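Local atomic coordinates of leucine--tRNA ligase (Agrobacterium radiobacter, PDB entry 5AH5), a protein that probably joins leucine to its cognate tRNA(Leu) at the expense of ATP, as a class I aminoacyl-tRNA synthetase that carries an editing domain. Residues B[134-139]-B[425-429]; B[415-421]-B[485-491]; B[446-450]-B[462-468]. All blocks are in the same frame, centred on the assembly; numbering follows the deposited sequence.

Interaction 1 of 3, residues B[134-139]-B[425-429]; sequences QQKLFL and CPIPI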
loop_
_atom_site.group_PDB
_atom_site.type_symbol
_atom_site.label_atom_id
_atom_site.label_comp_id
_atom_site.label_asym_id
_atom_site.label_seq_id
_atom_site.Cartn_x
_atom_site.Cartn_y
_atom_site.Cartn_z
ATOM N N GLN B 134 8.402 5.675 19.807
ATOM C CA GLN B 134 9.111 4.627 19.093
ATOM C C GLN B 134 10.222 4.036 19.902
ATOM O O GLN B 134 10.511 2.843 19.801
ATOM C CB GLN B 134 9.659 5.204 17.784
ATOM C CG GLN B 134 10.220 4.166 16.829
ATOM C CD GLN B 134 10.157 4.649 15.376
ATOM O OE1 GLN B 134 9.070 4.782 14.812
ATOM N NE2 GLN B 134 11.304 4.957 14.792
ATOM N N GLN B 135 10.865 4.873 20.734
ATOM C CA GLN B 135 11.951 4.399 21.599
ATOM C C GLN B 135 11.388 3.445 22.618
ATOM O O GLN B 135 11.981 2.397 22.868
ATOM C CB GLN B 135 12.724 5.564 22.201
ATOM C CG GLN B 135 13.564 6.284 21.143
ATOM C CD GLN B 135 14.283 7.540 21.666
ATOM O OE1 GLN B 135 13.903 8.163 22.669
ATOM N NE2 GLN B 135 15.328 7.908 20.968
ATOM N N LYS B 136 10.204 3.732 23.124
ATOM C CA LYS B 136 9.551 2.757 24.029
ATOM C C LYS B 136 9.249 1.490 23.370
ATOM O O LYS B 136 9.530 0.402 23.927
ATOM C CB LYS B 136 8.273 3.279 24.640
ATOM C CG LYS B 136 8.478 4.442 25.561
ATOM C CD LYS B 136 7.133 4.825 26.154
ATOM C CE LYS B 136 7.242 6.038 27.019
ATOM N NZ LYS B 136 6.111 6.075 27.981
ATOM N N LEU B 137 8.696 1.582 22.153
ATOM C CA LEU B 137 8.427 0.356 21.401
ATOM C C LEU B 137 9.720 -0.400 21.113
ATOM O O LEU B 137 9.773 -1.610 21.234
ATOM C CB LEU B 137 7.708 0.658 20.082
ATOM C CG LEU B 137 6.223 1.025 20.110
ATOM C CD1 LEU B 137 5.771 1.012 18.654
ATOM C CD2 LEU B 137 5.419 0.045 20.927
ATOM N N PHE B 138 10.787 0.321 20.742
ATOM C CA PHE B 138 12.068 -0.365 20.448
ATOM C C PHE B 138 12.526 -1.133 21.678
ATOM O O PHE B 138 12.936 -2.301 21.567
ATOM C CB PHE B 138 13.096 0.638 20.015
ATOM C CG PHE B 138 14.451 0.055 19.744
ATOM C CD1 PHE B 138 15.317 -0.302 20.794
ATOM C CD2 PHE B 138 14.927 -0.052 18.438
ATOM C CE1 PHE B 138 16.576 -0.836 20.520
ATOM C CE2 PHE B 138 16.199 -0.533 18.180
ATOM C CZ PHE B 138 17.009 -0.941 19.217
ATOM N N LEU B 139 12.445 -0.492 22.848
ATOM C CA LEU B 139 12.934 -1.142 24.098
ATOM C C LEU B 139 12.084 -2.316 24.515
ATOM O O LEU B 139 12.612 -3.344 25.002
ATOM C CB LEU B 139 13.086 -0.126 25.235
ATOM C CG LEU B 139 14.238 0.838 24.958
ATOM C CD1 LEU B 139 14.294 1.921 26.016
ATOM C CD2 LEU B 139 15.579 0.108 24.885
ATOM N N CYS B 425 15.598 8.356 14.012
ATOM C CA CYS B 425 15.273 8.203 15.442
ATOM C C CYS B 425 16.456 7.598 16.191
ATOM O O CYS B 425 16.866 6.491 15.842
ATOM C CB CYS B 425 14.075 7.281 15.577
ATOM S SG CYS B 425 13.487 7.143 17.261
ATOM N N PRO B 426 16.992 8.277 17.260
ATOM C CA PRO B 426 18.068 7.623 17.962
ATOM C C PRO B 426 17.707 6.295 18.557
ATOM O O PRO B 426 16.562 6.093 18.947
ATOM C CB PRO B 426 18.504 8.666 19.038
ATOM C CG PRO B 426 18.054 9.968 18.486
ATOM C CD PRO B 426 16.777 9.646 17.751
ATOM N N ILE B 427 18.660 5.366 18.540
ATOM C CA ILE B 427 18.536 4.054 19.146
ATOM C C ILE B 427 18.793 4.225 20.668
ATOM O O ILE B 427 19.863 4.669 21.030
ATOM C CB ILE B 427 19.518 3.110 18.499
ATOM C CG1 ILE B 427 19.057 2.895 17.040
ATOM C CG2 ILE B 427 19.643 1.784 19.286
ATOM C CD1 ILE B 427 19.737 1.740 16.315
ATOM N N PRO B 428 17.787 3.923 21.533
ATOM C CA PRO B 428 17.775 4.291 22.962
ATOM C C PRO B 428 18.522 3.243 23.807
ATOM O O PRO B 428 17.966 2.561 24.693
ATOM C CB PRO B 428 16.277 4.373 23.267
ATOM C CG PRO B 428 15.744 3.221 22.463
ATOM C CD PRO B 428 16.481 3.337 21.135
ATOM N N ILE B 429 19.791 3.087 23.450
ATOM C CA ILE B 429 20.697 2.088 24.013
ATOM C C ILE B 429 21.988 2.805 24.444
ATOM O O ILE B 429 22.414 3.819 23.830
ATOM C CB ILE B 429 21.008 1.024 22.988
ATOM C CG1 ILE B 429 19.731 0.243 22.649
ATOM C CG2 ILE B 429 22.101 0.056 23.481
ATOM C CD1 ILE B 429 19.322 -0.790 23.676
#
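Pro-428 presses its ring against helix 128-143 where Gln-135, Phe-138 and Leu-139 meet it. Its CD lies over one face of the Phe-138 ring, 4.2 Å from the ring centroid and displaced toward the rim, a CH-pi contact. CG of Pro-428 sits 3.8 Å from CG of Leu-139, the two side chains running past each other in opposite directions, and CB of Gln-135 closes the group. The phenyl ring reaches this place with its CG trans to the backbone N (chi1 178°); CZ of Phe-138 touches CG2 of Ile-427 at 3.8 Å. Pro-428 is the centre of an inverse gamma turn, and its ring faces helix 128-143. One hydrogen bond crosses the contact: Gln-135 NE2 gives a fairly straight bond (163°) to Pro-426 O at 3.0 Å, reaching the carbonyl oxygen from above its plane. The amide is held at its other end as well, because OE1 accepts from Ile-447 N. One residue earlier, NE2 of Gln-134 rests 3.7 Å from CB of Cys-425; this NE2 donates to Asp-492 OD1, and OE1 accepts from Trp-495 NE1. The Phe-138 ring also packs edge-to-face with Trp-189 of strand 182-191.

Interaction 2 of 3, residues B[415-421]-B[485-491]; sequences WSISRQR and DTMDTFV
Residues 418-419 and 486-487 run antiparallel, with Arg-419 and Thr-486 as a hydrogen-bonded pair joined in both directions, Ser-418 and Met-487 as the non-hydrogen-bonded pair beside it, and Asp-488 N extending the ladder to Ile-417 O at 2.7 Å. Arg-419 and Asp-488 carry the side-chain contact. The arginine bends at chi2 (-71°), which folds its guanidinium back over Asp-488, and NE forms a salt bridge with OD1 at 2.7 Å. The two flat groups are turned 55° apart, and the nitrogen comes to OD1 from above the carboxylate plane. The rest of the guanidinium is tied to its own strand: NH2 of Arg-419 donates to Ser-416 O at 2.7 Å and NH1 of Arg-419 to Ser-418 O, which together fix its rotation. Asp-488 is also the N-cap of helix 489-492; its OD2 accepts from Phe-490 N and from a water that in turn accepts from Trp-415 NE1. One carboxylate thus ties the strand's arginine to the start of the helix. At the other end, Gln-420 NE2 reaches OD2 of Asp-485 from above the carboxylate plane at 3.1 Å, while its OE1 accepts from Val-163 N. OG1 of Thr-486 donates to Arg-421 O at 2.8 Å. Apolar packing closes the helical end, where CG2 of Val-491 meets CG2 of Ile-417 at 3.5 Å and CZ2 of Trp-415 at 4.1 Å. The side chain of Phe-490 comes within about 4 Å of the bound leucyl-sulfamoyl adenosine, so this strand-to-helix junction borders the ligand. Strand 415-419 lies between strands 486-487 and 182-191 in the antiparallel sheet, and Phe-138 of helix 128-143 packs on both Ile-417 and Met-487.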
loop_
_atom_site.group_PDB
_atom_site.type_symbol
_atom_site.label_atom_id
_atom_site.label_comp_id
_atom_site.label_asym_id
_atom_site.label_seq_id
_atom_site.Cartn_x
_atom_site.Cartn_y
_atom_site.Cartn_z
ATOM N N TRP B 415 15.778 -8.164 9.353
ATOM C CA TRP B 415 15.667 -6.764 8.973
ATOM C C TRP B 415 16.697 -5.882 9.728
ATOM O O TRP B 415 16.501 -5.622 10.923
ATOM C CB TRP B 415 14.268 -6.368 9.384
ATOM C CG TRP B 415 13.838 -4.969 9.077
ATOM C CD1 TRP B 415 14.431 -4.098 8.255
ATOM C CD2 TRP B 415 12.687 -4.335 9.595
ATOM N NE1 TRP B 415 13.727 -2.908 8.245
ATOM C CE2 TRP B 415 12.645 -3.047 9.064
ATOM C CE3 TRP B 415 11.677 -4.739 10.465
ATOM C CZ2 TRP B 415 11.632 -2.163 9.343
ATOM C CZ3 TRP B 415 10.662 -3.848 10.768
ATOM C CH2 TRP B 415 10.654 -2.563 10.193
ATOM N N SER B 416 17.735 -5.410 9.027
ATOM C CA SER B 416 18.647 -4.348 9.501
ATOM C C SER B 416 17.942 -3.030 9.601
ATOM O O SER B 416 17.516 -2.493 8.568
ATOM C CB SER B 416 19.768 -4.016 8.506
ATOM O OG SER B 416 20.510 -5.130 8.223
ATOM N N ILE B 417 17.944 -2.463 10.796
ATOM C CA ILE B 417 17.326 -1.175 11.100
ATOM C C ILE B 417 18.271 -0.066 11.508
ATOM O O ILE B 417 17.888 1.104 11.468
ATOM C CB ILE B 417 16.170 -1.297 12.120
ATOM C CG1 ILE B 417 16.608 -1.974 13.429
ATOM C CG2 ILE B 417 15.054 -2.097 11.468
ATOM C CD1 ILE B 417 15.646 -1.782 14.591
ATOM N N SER B 418 19.499 -0.407 11.850
ATOM C CA SER B 418 20.476 0.594 12.228
ATOM C C SER B 418 21.145 1.242 11.019
ATOM O O SER B 418 21.579 0.573 10.087
ATOM C CB SER B 418 21.480 0.057 13.253
ATOM O OG SER B 418 21.969 -1.239 12.965
ATOM N N ARG B 419 21.177 2.563 11.053
ATOM C CA ARG B 419 21.668 3.370 9.967
ATOM C C ARG B 419 22.754 4.309 10.505
ATOM O O ARG B 419 22.563 4.918 11.545
ATOM C CB ARG B 419 20.495 4.165 9.366
ATOM C CG ARG B 419 19.390 3.228 8.878
ATOM C CD ARG B 419 19.845 2.477 7.642
ATOM N NE ARG B 419 18.769 1.609 7.168
ATOM C CZ ARG B 419 18.650 0.342 7.468
ATOM N NH1 ARG B 419 19.569 -0.279 8.214
ATOM N NH2 ARG B 419 17.599 -0.333 7.003
ATOM N N GLN B 420 23.841 4.480 9.761
ATOM C CA GLN B 420 24.966 5.374 10.191
ATOM C C GLN B 420 24.670 6.724 9.660
ATOM O O GLN B 420 25.408 7.321 8.865
ATOM C CB GLN B 420 26.358 4.866 9.758
ATOM C CG GLN B 420 26.718 3.453 10.318
ATOM C CD GLN B 420 25.766 2.328 9.793
ATOM O OE1 GLN B 420 25.569 2.251 8.608
ATOM N NE2 GLN B 420 25.173 1.509 10.668
ATOM N N ARG B 421 23.584 7.264 10.169
ATOM C CA ARG B 421 23.044 8.533 9.675
ATOM C C ARG B 421 22.555 9.383 10.835
ATOM O O ARG B 421 22.131 8.847 11.806
ATOM C CB ARG B 421 21.857 8.171 8.783
ATOM C CG ARG B 421 22.321 7.696 7.438
ATOM C CD ARG B 421 22.340 8.982 6.677
ATOM N NE ARG B 421 22.885 8.741 5.443
ATOM C CZ ARG B 421 22.545 9.378 4.327
ATOM N NH1 ARG B 421 21.689 10.401 4.271
ATOM N NH2 ARG B 421 23.148 8.970 3.265
ATOM N N ASP B 485 24.052 5.053 16.116
ATOM C CA ASP B 485 23.211 4.844 14.897
ATOM C C ASP B 485 21.757 5.202 15.149
ATOM O O ASP B 485 21.316 5.295 16.334
ATOM C CB ASP B 485 23.311 3.402 14.411
ATOM C CG ASP B 485 24.710 3.059 13.881
ATOM O OD1 ASP B 485 25.476 4.010 13.596
ATOM O OD2 ASP B 485 25.038 1.864 13.737
ATOM N N THR B 486 21.041 5.439 14.036
ATOM C CA THR B 486 19.649 5.812 14.059
ATOM C C THR B 486 18.771 4.729 13.421
ATOM O O THR B 486 19.261 3.798 12.739
ATOM C CB THR B 486 19.414 7.188 13.486
ATOM O OG1 THR B 486 19.842 7.276 12.116
ATOM C CG2 THR B 486 20.102 8.230 14.335
ATOM N N MET B 487 17.482 4.836 13.647
ATOM C CA MET B 487 16.571 3.858 13.092
ATOM C C MET B 487 16.232 4.194 11.634
ATOM O O MET B 487 15.957 5.331 11.255
ATOM C CB MET B 487 15.302 3.781 13.943
ATOM C CG MET B 487 15.557 3.364 15.378
ATOM S SD MET B 487 14.032 3.114 16.278
ATOM C CE MET B 487 14.487 3.454 17.999
ATOM N N ASP B 488 16.214 3.183 10.809
ATOM C CA ASP B 488 15.679 3.376 9.432
ATOM C C ASP B 488 14.231 3.930 9.373
ATOM O O ASP B 488 13.431 3.608 10.235
ATOM C CB ASP B 488 15.741 2.089 8.674
ATOM C CG ASP B 488 15.539 2.320 7.154
ATOM O OD1 ASP B 488 16.465 2.892 6.459
ATOM O OD2 ASP B 488 14.422 1.929 6.690
ATOM N N THR B 489 13.972 4.809 8.402
ATOM C CA THR B 489 12.639 5.377 8.111
ATOM C C THR B 489 11.485 4.333 8.065
ATOM O O THR B 489 10.383 4.624 8.501
ATOM C CB THR B 489 12.633 6.206 6.824
ATOM O OG1 THR B 489 11.337 6.760 6.620
ATOM C CG2 THR B 489 13.031 5.419 5.571
ATOM N N PHE B 490 11.772 3.102 7.651
ATOM C CA PHE B 490 10.734 2.087 7.622
ATOM C C PHE B 490 10.338 1.525 8.982
ATOM O O PHE B 490 9.256 0.900 9.116
ATOM C CB PHE B 490 11.043 0.988 6.606
ATOM C CG PHE B 490 10.992 1.486 5.196
ATOM C CD1 PHE B 490 9.747 1.671 4.560
ATOM C CD2 PHE B 490 12.153 1.753 4.485
ATOM C CE1 PHE B 490 9.693 2.063 3.243
ATOM C CE2 PHE B 490 12.103 2.213 3.179
ATOM C CZ PHE B 490 10.856 2.381 2.559
ATOM N N VAL B 491 11.123 1.836 10.008
ATOM C CA VAL B 491 10.681 1.566 11.386
ATOM C C VAL B 491 9.586 2.548 11.695
ATOM O O VAL B 491 8.552 2.124 12.122
ATOM C CB VAL B 491 11.831 1.633 12.475
ATOM C CG1 VAL B 491 11.290 1.313 13.878
ATOM C CG2 VAL B 491 12.891 0.596 12.146
HETATM O O HOH W 1 14.529 -0.858 6.352
#

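Interaction 3 of 3, residues B[446-450]-B[462-468]; sequences PILLP and LSRDESW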
loop_
_atom_site.group_PDB
_atom_site.type_symbol
_atom_site.label_atom_id
_atom_site.label_comp_id
_atom_site.label_asym_id
_atom_site.label_seq_id
_atom_site.Cartn_x
_atom_site.Cartn_y
_atom_site.Cartn_z
ATOM N N PRO B 446 12.594 10.961 25.774
ATOM C CA PRO B 446 13.281 10.476 24.611
ATOM C C PRO B 446 14.742 10.914 24.511
ATOM O O PRO B 446 15.058 12.014 24.919
ATOM C CB PRO B 446 12.507 11.164 23.452
ATOM C CG PRO B 446 12.123 12.453 24.066
ATOM C CD PRO B 446 11.788 12.146 25.501
ATOM N N ILE B 447 15.582 10.067 23.895
ATOM C CA ILE B 447 16.894 10.513 23.401
ATOM C C ILE B 447 16.689 11.252 22.074
ATOM O O ILE B 447 16.345 10.648 21.029
ATOM C CB ILE B 447 17.853 9.329 23.256
ATOM C CG1 ILE B 447 18.004 8.579 24.591
ATOM C CG2 ILE B 447 19.209 9.833 22.792
ATOM C CD1 ILE B 447 18.150 9.478 25.806
ATOM N N LEU B 448 16.798 12.557 22.136
ATOM C CA LEU B 448 16.717 13.420 20.986
ATOM C C LEU B 448 18.077 13.663 20.318
ATOM O O LEU B 448 19.109 13.689 20.984
ATOM C CB LEU B 448 16.113 14.765 21.382
ATOM C CG LEU B 448 14.708 14.647 22.003
ATOM C CD1 LEU B 448 14.224 16.066 22.243
ATOM C CD2 LEU B 448 13.765 13.874 21.041
ATOM N N LEU B 449 18.022 13.946 19.012
ATOM C CA LEU B 449 19.190 14.303 18.267
ATOM C C LEU B 449 19.822 15.549 18.809
ATOM O O LEU B 449 19.092 16.458 19.154
ATOM C CB LEU B 449 18.823 14.597 16.818
ATOM C CG LEU B 449 18.452 13.357 16.008
ATOM C CD1 LEU B 449 17.958 13.763 14.632
ATOM C CD2 LEU B 449 19.561 12.339 15.950
ATOM N N PRO B 450 21.161 15.693 18.677
ATOM C CA PRO B 450 21.713 17.031 18.974
ATOM C C PRO B 450 21.275 17.989 17.873
ATOM O O PRO B 450 21.088 17.518 16.759
ATOM C CB PRO B 450 23.250 16.795 18.920
ATOM C CG PRO B 450 23.416 15.675 17.974
ATOM C CD PRO B 450 22.188 14.784 18.120
ATOM N N LEU B 462 26.631 10.697 14.307
ATOM C CA LEU B 462 26.408 10.991 15.745
ATOM C C LEU B 462 27.640 10.678 16.554
ATOM O O LEU B 462 27.888 11.345 17.523
ATOM C CB LEU B 462 25.229 10.238 16.330
ATOM C CG LEU B 462 23.862 10.732 15.853
ATOM C CD1 LEU B 462 22.789 9.689 16.178
ATOM C CD2 LEU B 462 23.570 12.075 16.470
ATOM N N SER B 463 28.386 9.638 16.154
ATOM C CA SER B 463 29.613 9.255 16.795
ATOM C C SER B 463 30.672 10.368 16.879
ATOM O O SER B 463 31.550 10.265 17.666
ATOM C CB SER B 463 30.254 8.030 16.099
ATOM O OG SER B 463 30.993 8.486 14.996
ATOM N N ARG B 464 30.561 11.413 16.075
ATOM C CA ARG B 464 31.514 12.503 16.017
ATOM C C ARG B 464 31.225 13.550 17.053
ATOM O O ARG B 464 31.974 14.540 17.148
ATOM C CB ARG B 464 31.422 13.188 14.643
ATOM C CG ARG B 464 31.791 12.258 13.500
ATOM C CD ARG B 464 31.316 12.789 12.160
ATOM N NE ARG B 464 31.244 11.699 11.207
ATOM C CZ ARG B 464 30.651 11.756 10.025
ATOM N NH1 ARG B 464 30.110 12.876 9.561
ATOM N NH2 ARG B 464 30.613 10.653 9.319
ATOM N N ASP B 465 30.096 13.386 17.751
ATOM C CA ASP B 465 29.606 14.400 18.653
ATOM C C ASP B 465 29.862 13.874 20.016
ATOM O O ASP B 465 29.005 13.194 20.563
ATOM C CB ASP B 465 28.096 14.637 18.492
ATOM C CG ASP B 465 27.622 15.823 19.303
ATOM O OD1 ASP B 465 28.219 16.055 20.400
ATOM O OD2 ASP B 465 26.693 16.550 18.864
ATOM N N GLU B 466 30.999 14.268 20.585
ATOM C CA GLU B 466 31.482 13.693 21.823
ATOM C C GLU B 466 30.618 14.017 23.014
ATOM O O GLU B 466 30.439 13.136 23.819
ATOM C CB GLU B 466 32.972 14.102 22.113
ATOM C CG GLU B 466 33.642 13.229 23.167
ATOM C CD GLU B 466 35.140 13.540 23.386
ATOM O OE1 GLU B 466 35.461 14.664 23.846
ATOM O OE2 GLU B 466 35.979 12.654 23.077
ATOM N N SER B 467 30.076 15.228 23.146
ATOM C CA SER B 467 29.227 15.477 24.298
ATOM C C SER B 467 27.894 14.777 24.149
ATOM O O SER B 467 27.424 14.133 25.112
ATOM C CB SER B 467 29.025 16.933 24.642
ATOM O OG SER B 467 28.842 17.728 23.519
ATOM N N TRP B 468 27.320 14.765 22.945
ATOM C CA TRP B 468 26.056 13.947 22.768
ATOM C C TRP B 468 26.312 12.472 23.067
ATOM O O TRP B 468 25.522 11.810 23.743
ATOM C CB TRP B 468 25.488 14.173 21.405
ATOM C CG TRP B 468 24.093 13.510 21.241
ATOM C CD1 TRP B 468 22.878 14.097 21.422
ATOM C CD2 TRP B 468 23.855 12.182 20.840
ATOM N NE1 TRP B 468 21.886 13.174 21.151
ATOM C CE2 TRP B 468 22.469 11.986 20.817
ATOM C CE3 TRP B 468 24.680 11.127 20.480
ATOM C CZ2 TRP B 468 21.886 10.762 20.416
ATOM C CZ3 TRP B 468 24.104 9.917 20.107
ATOM C CH2 TRP B 468 22.718 9.742 20.114
#
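Trp-468 NE1 donates to the backbone oxygen of Leu-448 over 2.8 Å. The bond is nearly straight, at 171°, and the oxygen lies in the plane of the indole, at the edge of the ring. Pro-450 lies over one indole face, its CD 3.6 Å from the centroid of the five-membered ring and 20° off the normal, a CH-pi contact in which the two side chains cross at about a right angle. CD2 of Leu-462 shares that face and also touches CD of Pro-450 at 3.5 Å, so the leucine methyl and the proline CD lie side by side over one face of the indole. Toward the six-membered ring, CG2 of Ile-447 approaches CZ2 of Trp-468 at 3.7 Å. Leu-449 adds a looser touch, its CD2 to CD2 of Leu-462 at 4.1 Å. The indole stands in this position because CG of Trp-468 is trans to the backbone N (chi1 -172°), carrying the ring out from the first turn of helix 466-469 toward residues 447-450. That turn is capped by Asp-465, whose OD1 accepts from Trp-468 N at 3.0 Å. The same aspartate sets its OD2 against the ring of Pro-450, 3.5 Å from both CB and CG. The whole arrangement is local packing that pins an irregular segment to a short helix, just ahead of the zinc ligands Cys-473 and Cys-476. Tyr-422 OH hydrogen-bonds to Pro-450 O. Beyond the contact, Pro-446 and Leu-448 rest on helix 128-143, Ile-447 and Leu-449 on Pro-426 of strand 425-432, and helix 466-469 leads into strand 470-472.

Overall arrangement
The three contacts form a continuous cluster on one side of the chain's centre: interactions 1 and 2 have centres 11 Å apart, 1 and 3 are 14 Å apart, and 2 and 3 are 16 Å apart. Strands 425-432 and 486-487, neighbours in the antiparallel sheet, link interactions 1 and 2 through a probable hydrogen bond from Met-487 N to Cys-425 O. Helix 128-143 comes from much earlier in the chain than the other segments, and its Gln-135 joins interaction 1 to interaction 3. Along the chain, interactions 1 and 2 interleave, while interaction 3 falls between the two segments of interaction 2. The cluster thus connects the surroundings of the aminoacyl-adenylate analogue with the zinc-bearing region.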